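Local coordinates for activator of Hsp90 ATPase homologue 1/2-like C-terminal domain-containing protein (Staphylococcus saprophyticus subsp. saprophyticus, PDB 3Q6A) that is of unknown function but belongs to the AHA1 family, whose Bet v 1-like fold suggests binding of a hydrophobic ligand or a partner protein, at residues M1-V9 and L105-V113; P12-F20 and I79-V90. All coordinates share one frame; numbering follows the deposited sequence.

From the N terminus the chain runs through strand 3-9 straight into helix 13-21, crosses the antiparallel sheet strand by strand to the hairpin of 75-84 and 87-94, and ends in the long helix 102-125. Contact 2 closes the inner loop, bringing helix 13-21 back onto the hairpin after 58 intervening residues. Contact 1 closes the wider loop around it, laying the first strand beside the C-terminal helix. The centres are about 17 Å apart, yet the two meet in the sheet, where strands 3-9 and 87-94 are neighbours and Val9 pairs with Thr88. Together they fasten both helices to the part of the sheet formed by strands 3-9, 87-94 and 75-84.

Contact 1. Residues M1-V9 and L105-V113; sequences MDIITKMQV and LLGQKEGWV
Strand 3-9 and helix 105-113 run nearly parallel, with axes 8.9 Å apart at 23°, and Ile3 and Thr5 lie nearest Lys109 and Val113. Ile3 is the main apolar wedge, and its two branches divide the work. CD1 of Ile3 meets CB of Gln108 at 3.5 Å, while its CG2, anti to the backbone N (chi1 -53° for CG1), lies against CD of Lys109 at 3.7 Å as the two side chains pass in opposite directions. Beta-branched residues suit such a strand, filling space close to the backbone. In this Bet v 1-like fold the long C-terminal helix packs over the antiparallel sheet, and strand 3-9, outermost in the sheet of this chain, is the one it follows here. Lys109 bends at chi2 (66°) and then extends, bringing its ammonium tip to tip with the Thr5 hydroxyl; NZ of Lys109 donates to OG1 of Thr5 at 2.9 Å. The lysine's methylenes can thus serve the buried interface while its ammonium finds a polar partner. Beyond this bond, Thr5 turns its methyl to the helix, CG2 lying 3.9 Å from CG2 of Val113. Trp112 sets its CB 3.7 Å from OG1 of Thr5, while its indole NE1 is hydrogen-bonded to Glu94.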
# COMPACT_ATOMS: atom_id res chain seq x y z
N MSE D 1 -5.18 -17.57 -11.59
CA MSE D 1 -5.20 -16.29 -10.84
C MSE D 1 -4.06 -15.37 -11.26
O MSE D 1 -2.90 -15.78 -11.29
CB MSE D 1 -5.10 -16.54 -9.34
CG MSE D 1 -6.39 -16.34 -8.57
SE MSE D 1 -6.88 -14.49 -8.31
CE MSE D 1 -7.98 -14.24 -9.89
N ASP D 2 -4.41 -14.14 -11.58
CA ASP D 2 -3.43 -13.13 -11.95
C ASP D 2 -3.64 -11.99 -10.97
O ASP D 2 -4.76 -11.52 -10.80
CB ASP D 2 -3.67 -12.65 -13.38
CG ASP D 2 -3.20 -13.65 -14.42
OD1 ASP D 2 -3.35 -14.87 -14.17
OD2 ASP D 2 -2.69 -13.23 -15.48
N ILE D 3 -2.57 -11.58 -10.30
CA ILE D 3 -2.67 -10.50 -9.34
C ILE D 3 -2.44 -9.20 -10.10
O ILE D 3 -1.33 -8.89 -10.52
CB ILE D 3 -1.62 -10.64 -8.22
CG1 ILE D 3 -1.72 -12.03 -7.60
CG2 ILE D 3 -1.83 -9.56 -7.17
CD1 ILE D 3 -0.69 -12.31 -6.52
N ILE D 4 -3.52 -8.44 -10.28
CA ILE D 4 -3.46 -7.18 -10.99
C ILE D 4 -3.72 -6.02 -10.03
O ILE D 4 -4.73 -5.99 -9.32
CB ILE D 4 -4.52 -7.15 -12.13
CG1 ILE D 4 -4.29 -8.33 -13.08
CG2 ILE D 4 -4.43 -5.84 -12.91
CD1 ILE D 4 -5.40 -8.53 -14.10
N THR D 5 -2.79 -5.07 -10.00
CA THR D 5 -2.92 -3.91 -9.12
C THR D 5 -2.77 -2.62 -9.92
O THR D 5 -1.90 -2.52 -10.79
CB THR D 5 -1.86 -3.95 -8.00
OG1 THR D 5 -1.90 -5.23 -7.36
CG2 THR D 5 -2.15 -2.88 -6.97
N LYS D 6 -3.61 -1.64 -9.64
CA LYS D 6 -3.55 -0.37 -10.36
C LYS D 6 -3.35 0.77 -9.37
O LYS D 6 -3.97 0.78 -8.31
CB LYS D 6 -4.83 -0.14 -11.16
CG LYS D 6 -5.01 -1.10 -12.33
CD LYS D 6 -6.27 -0.80 -13.13
CE LYS D 6 -6.35 -1.71 -14.35
NZ LYS D 6 -7.56 -1.44 -15.18
N MSE D 7 -2.48 1.71 -9.72
CA MSE D 7 -2.20 2.86 -8.85
C MSE D 7 -2.07 4.14 -9.66
O MSE D 7 -1.32 4.20 -10.63
CB MSE D 7 -0.90 2.65 -8.07
CG MSE D 7 -0.57 3.80 -7.11
SE MSE D 7 -1.67 3.88 -5.66
CE MSE D 7 -1.04 2.40 -4.69
N GLN D 8 -2.81 5.16 -9.25
CA GLN D 8 -2.75 6.46 -9.91
C GLN D 8 -1.58 7.24 -9.34
O GLN D 8 -1.38 7.26 -8.12
CB GLN D 8 -4.07 7.22 -9.68
CG GLN D 8 -3.96 8.71 -9.98
CD GLN D 8 -3.80 9.03 -11.46
OE1 GLN D 8 -3.16 10.01 -11.82
NE2 GLN D 8 -4.41 8.21 -12.33
N VAL D 9 -0.78 7.82 -10.22
CA VAL D 9 0.36 8.64 -9.82
C VAL D 9 0.24 9.94 -10.61
O VAL D 9 0.22 9.93 -11.85
CB VAL D 9 1.70 7.96 -10.14
CG1 VAL D 9 2.81 8.76 -9.52
CG2 VAL D 9 1.72 6.51 -9.61
N LEU D 105 -1.33 -15.45 -2.18
CA LEU D 105 -1.98 -14.39 -2.95
C LEU D 105 -2.01 -13.10 -2.15
O LEU D 105 -1.65 -12.04 -2.67
CB LEU D 105 -3.43 -14.78 -3.29
CG LEU D 105 -3.66 -15.90 -4.31
CD1 LEU D 105 -5.15 -16.10 -4.52
CD2 LEU D 105 -3.01 -15.56 -5.63
N LEU D 106 -2.44 -13.18 -0.89
CA LEU D 106 -2.53 -11.98 -0.06
C LEU D 106 -1.17 -11.34 0.14
O LEU D 106 -1.05 -10.12 0.11
CB LEU D 106 -3.17 -12.32 1.30
CG LEU D 106 -4.66 -12.67 1.29
CD1 LEU D 106 -5.07 -13.30 2.62
CD2 LEU D 106 -5.46 -11.42 1.04
N GLY D 107 -0.16 -12.17 0.35
CA GLY D 107 1.18 -11.66 0.55
C GLY D 107 1.72 -10.95 -0.67
O GLY D 107 2.35 -9.90 -0.55
N GLN D 108 1.50 -11.51 -1.85
CA GLN D 108 2.00 -10.88 -3.06
C GLN D 108 1.22 -9.59 -3.33
O GLN D 108 1.81 -8.58 -3.69
CB GLN D 108 1.90 -11.82 -4.25
CG GLN D 108 2.96 -12.92 -4.21
CD GLN D 108 4.37 -12.36 -4.33
OE1 GLN D 108 4.85 -12.09 -5.43
NE2 GLN D 108 5.02 -12.17 -3.19
N LYS D 109 -0.09 -9.64 -3.15
CA LYS D 109 -0.92 -8.45 -3.35
C LYS D 109 -0.37 -7.32 -2.47
O LYS D 109 -0.22 -6.17 -2.92
CB LYS D 109 -2.37 -8.76 -2.96
CG LYS D 109 -3.34 -7.60 -3.24
CD LYS D 109 -3.47 -7.33 -4.76
CE LYS D 109 -4.43 -6.15 -5.00
NZ LYS D 109 -4.57 -5.87 -6.47
N GLU D 110 -0.08 -7.64 -1.22
CA GLU D 110 0.47 -6.68 -0.28
C GLU D 110 1.75 -6.07 -0.85
O GLU D 110 1.93 -4.86 -0.83
CB GLU D 110 0.78 -7.37 1.04
CG GLU D 110 1.44 -6.49 2.07
CD GLU D 110 1.64 -7.24 3.35
OE1 GLU D 110 2.42 -8.21 3.34
OE2 GLU D 110 1.01 -6.87 4.36
N GLY D 111 2.64 -6.91 -1.36
CA GLY D 111 3.89 -6.38 -1.90
C GLY D 111 3.69 -5.39 -3.03
O GLY D 111 4.34 -4.34 -3.08
N TRP D 112 2.79 -5.73 -3.95
CA TRP D 112 2.52 -4.88 -5.10
C TRP D 112 1.87 -3.58 -4.68
O TRP D 112 2.26 -2.52 -5.15
CB TRP D 112 1.61 -5.60 -6.10
CG TRP D 112 2.32 -6.69 -6.86
CD1 TRP D 112 2.10 -8.04 -6.77
CD2 TRP D 112 3.40 -6.51 -7.79
NE1 TRP D 112 2.98 -8.72 -7.58
CE2 TRP D 112 3.79 -7.81 -8.22
CE3 TRP D 112 4.08 -5.39 -8.30
CZ2 TRP D 112 4.83 -8.00 -9.13
CZ3 TRP D 112 5.11 -5.59 -9.20
CH2 TRP D 112 5.48 -6.89 -9.61
N VAL D 113 0.90 -3.66 -3.77
CA VAL D 113 0.24 -2.44 -3.31
C VAL D 113 1.21 -1.53 -2.58
O VAL D 113 1.22 -0.34 -2.80
CB VAL D 113 -0.94 -2.74 -2.37
CG1 VAL D 113 -1.58 -1.43 -1.90
CG2 VAL D 113 -1.97 -3.61 -3.11

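Contact 2. Residues P12-F20 and I79-V90; sequences PRETVFEAF and IQFEESEAGTVV
Val16, Phe17 and Phe20 of helix 13-20 press on Phe81 of strand 79-84, which runs nearly antiparallel to the helix (axes at 162°), beside strand 87-90 of the same hairpin. This is an alpha-on-beta layer in which the short helix that follows the first strand of the Bet v 1-like fold packs against the antiparallel sheet. Aromatic contacts dominate. Phe81, from the strand, is at the centre of a cluster with Phe17 and Phe20. The edge of Phe17 points at the Phe81 face in a T-shaped pair, with ring centroids 5.7 Å apart and planes at 72°. CA of Phe17 also sits over the Phe81 ring in a CH-pi contact, so the helix backbone itself helps cover the phenylalanine. Phe20 meets Phe81 obliquely and takes CG2 of Ile79 over one of its faces. Flat rings suit this layer because they can fill it by both face and edge.

Aliphatic packing continues the layer. Val16 aims its branches apart: CG1, anti to the backbone N (chi1 180°), touches the edge of Phe81, 3.5 Å from CE2, and also reaches CG2 of Val90 at 3.6 Å, while CG2 turns to Thr88. The CG of Arg13 lies 3.5 Å from CB of Phe81, its long methylene chain covering the end of the hydrophobic cluster.

Polar contacts gather where the helix begins. The Thr88 hydroxyl is held by the carbonyl of Val11. At the hairpin tip a type I turn spans Ser84 to Gly87, and Gly87 adopts backbone angles that would jam a side chain against the preceding carbonyl. One water joins helix start to turn: it accepts from Arg13 N at 2.7 Å and donates to Gly87 O at 3.2 Å.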
# COMPACT_ATOMS: atom_id res chain seq x y z
N PRO D 12 3.55 12.85 -15.24
CA PRO D 12 3.50 12.30 -16.60
C PRO D 12 4.04 10.87 -16.68
O PRO D 12 4.94 10.49 -15.94
CB PRO D 12 4.35 13.29 -17.41
CG PRO D 12 4.17 14.57 -16.66
CD PRO D 12 4.30 14.11 -15.21
N ARG D 13 3.47 10.11 -17.61
CA ARG D 13 3.81 8.71 -17.85
C ARG D 13 5.31 8.47 -18.03
O ARG D 13 5.84 7.48 -17.52
CB ARG D 13 3.04 8.22 -19.08
CG ARG D 13 3.07 6.73 -19.27
CD ARG D 13 2.20 6.32 -20.44
NE ARG D 13 2.65 6.93 -21.68
CZ ARG D 13 2.27 6.52 -22.89
NH1 ARG D 13 1.44 5.49 -23.01
NH2 ARG D 13 2.73 7.13 -23.97
N GLU D 14 5.98 9.36 -18.75
CA GLU D 14 7.42 9.23 -18.98
C GLU D 14 8.16 9.23 -17.66
O GLU D 14 9.08 8.43 -17.44
CB GLU D 14 7.96 10.38 -19.84
CG GLU D 14 7.43 10.46 -21.27
CD GLU D 14 5.98 10.89 -21.33
OE1 GLU D 14 5.54 11.58 -20.38
OE2 GLU D 14 5.31 10.57 -22.34
N THR D 15 7.76 10.12 -16.76
CA THR D 15 8.41 10.24 -15.47
C THR D 15 8.25 8.99 -14.61
O THR D 15 9.17 8.61 -13.90
CB THR D 15 7.86 11.44 -14.67
OG1 THR D 15 8.09 12.65 -15.41
CG2 THR D 15 8.55 11.54 -13.32
N VAL D 16 7.08 8.37 -14.67
CA VAL D 16 6.84 7.16 -13.90
C VAL D 16 7.67 6.01 -14.50
O VAL D 16 8.29 5.24 -13.77
CB VAL D 16 5.34 6.77 -13.91
CG1 VAL D 16 5.13 5.48 -13.09
CG2 VAL D 16 4.49 7.91 -13.32
N PHE D 17 7.67 5.91 -15.82
CA PHE D 17 8.43 4.88 -16.52
C PHE D 17 9.89 4.99 -16.12
O PHE D 17 10.53 4.00 -15.76
CB PHE D 17 8.29 5.04 -18.04
CG PHE D 17 9.14 4.09 -18.85
CD1 PHE D 17 8.69 2.80 -19.14
CD2 PHE D 17 10.39 4.49 -19.32
CE1 PHE D 17 9.49 1.91 -19.88
CE2 PHE D 17 11.19 3.62 -20.06
CZ PHE D 17 10.74 2.33 -20.34
N GLU D 18 10.42 6.21 -16.17
CA GLU D 18 11.81 6.47 -15.81
C GLU D 18 12.14 6.07 -14.38
O GLU D 18 13.26 5.68 -14.09
CB GLU D 18 12.16 7.94 -16.02
CG GLU D 18 12.32 8.37 -17.48
CD GLU D 18 13.45 7.64 -18.20
OE1 GLU D 18 14.60 7.65 -17.72
OE2 GLU D 18 13.18 7.05 -19.27
N ALA D 19 11.16 6.21 -13.48
CA ALA D 19 11.36 5.87 -12.08
C ALA D 19 11.80 4.41 -11.92
O ALA D 19 12.58 4.10 -11.01
CB ALA D 19 10.07 6.13 -11.28
N PHE D 20 11.31 3.53 -12.78
CA PHE D 20 11.67 2.11 -12.71
C PHE D 20 13.00 1.79 -13.40
O PHE D 20 13.90 1.22 -12.79
CB PHE D 20 10.59 1.22 -13.34
CG PHE D 20 9.31 1.08 -12.54
CD1 PHE D 20 8.28 2.03 -12.66
CD2 PHE D 20 9.11 -0.01 -11.70
CE1 PHE D 20 7.07 1.87 -11.95
CE2 PHE D 20 7.91 -0.19 -10.98
CZ PHE D 20 6.88 0.76 -11.11
N ILE D 79 4.58 -4.47 -16.09
CA ILE D 79 4.32 -3.20 -15.43
C ILE D 79 3.94 -2.29 -16.58
O ILE D 79 4.77 -2.00 -17.44
CB ILE D 79 5.55 -2.68 -14.72
CG1 ILE D 79 6.02 -3.72 -13.68
CG2 ILE D 79 5.22 -1.37 -14.02
CD1 ILE D 79 7.27 -3.33 -12.92
N GLN D 80 2.67 -1.87 -16.62
CA GLN D 80 2.17 -1.03 -17.71
C GLN D 80 1.93 0.38 -17.24
O GLN D 80 1.64 0.60 -16.06
CB GLN D 80 0.87 -1.60 -18.26
CG GLN D 80 0.95 -3.06 -18.66
CD GLN D 80 -0.37 -3.58 -19.17
OE1 GLN D 80 -0.85 -3.15 -20.22
NE2 GLN D 80 -0.97 -4.49 -18.43
N PHE D 81 2.04 1.34 -18.15
CA PHE D 81 1.82 2.74 -17.84
C PHE D 81 0.84 3.35 -18.85
O PHE D 81 1.11 3.37 -20.05
CB PHE D 81 3.15 3.51 -17.89
CG PHE D 81 4.27 2.84 -17.14
CD1 PHE D 81 4.86 1.68 -17.62
CD2 PHE D 81 4.73 3.36 -15.93
CE1 PHE D 81 5.89 1.04 -16.92
CE2 PHE D 81 5.76 2.74 -15.22
CZ PHE D 81 6.34 1.57 -15.71
N GLU D 82 -0.31 3.81 -18.35
CA GLU D 82 -1.35 4.42 -19.18
C GLU D 82 -1.58 5.86 -18.75
O GLU D 82 -1.42 6.22 -17.57
CB GLU D 82 -2.69 3.69 -19.05
CG GLU D 82 -2.73 2.26 -19.50
CD GLU D 82 -4.12 1.67 -19.31
OE1 GLU D 82 -4.63 1.74 -18.17
OE2 GLU D 82 -4.69 1.14 -20.28
N GLU D 83 -1.96 6.71 -19.70
CA GLU D 83 -2.21 8.09 -19.34
C GLU D 83 -3.57 8.22 -18.69
O GLU D 83 -4.51 7.49 -19.03
CB GLU D 83 -2.16 8.99 -20.60
CG GLU D 83 -0.77 9.24 -21.12
CD GLU D 83 -0.73 10.39 -22.10
OE1 GLU D 83 -1.27 10.24 -23.21
OE2 GLU D 83 -0.18 11.46 -21.75
N SER D 84 -3.66 9.15 -17.74
CA SER D 84 -4.92 9.47 -17.07
C SER D 84 -4.95 11.00 -16.92
O SER D 84 -3.92 11.67 -17.06
CB SER D 84 -5.04 8.81 -15.68
OG SER D 84 -4.06 9.29 -14.79
N GLU D 85 -6.13 11.55 -16.65
CA GLU D 85 -6.28 12.99 -16.49
C GLU D 85 -5.22 13.63 -15.59
O GLU D 85 -4.50 14.54 -16.02
CB GLU D 85 -7.68 13.27 -15.92
CG GLU D 85 -8.09 14.73 -15.93
CD GLU D 85 -9.30 15.01 -15.05
OE1 GLU D 85 -10.31 14.29 -15.16
OE2 GLU D 85 -9.23 15.96 -14.23
N ALA D 86 -5.08 13.15 -14.36
CA ALA D 86 -4.14 13.74 -13.43
C ALA D 86 -2.71 13.26 -13.60
O ALA D 86 -1.78 13.76 -12.95
CB ALA D 86 -4.62 13.51 -11.98
N GLY D 87 -2.51 12.29 -14.50
CA GLY D 87 -1.17 11.81 -14.72
C GLY D 87 -1.02 10.45 -15.36
O GLY D 87 -1.13 10.28 -16.57
N THR D 88 -0.77 9.45 -14.51
CA THR D 88 -0.52 8.10 -14.98
C THR D 88 -1.20 7.03 -14.12
O THR D 88 -1.35 7.20 -12.92
CB THR D 88 1.00 7.80 -14.91
OG1 THR D 88 1.74 8.76 -15.68
CG2 THR D 88 1.31 6.36 -15.42
N VAL D 89 -1.62 5.94 -14.75
CA VAL D 89 -2.15 4.81 -14.00
C VAL D 89 -1.16 3.69 -14.26
O VAL D 89 -0.93 3.32 -15.41
CB VAL D 89 -3.53 4.36 -14.49
CG1 VAL D 89 -3.89 3.02 -13.86
CG2 VAL D 89 -4.57 5.43 -14.12
N VAL D 90 -0.56 3.16 -13.20
CA VAL D 90 0.39 2.06 -13.34
C VAL D 90 -0.38 0.78 -13.05
O VAL D 90 -1.14 0.70 -12.08
CB VAL D 90 1.55 2.18 -12.33
CG1 VAL D 90 2.56 1.03 -12.56
CG2 VAL D 90 2.22 3.53 -12.45
O HOH W 1 1.14 10.80 -18.76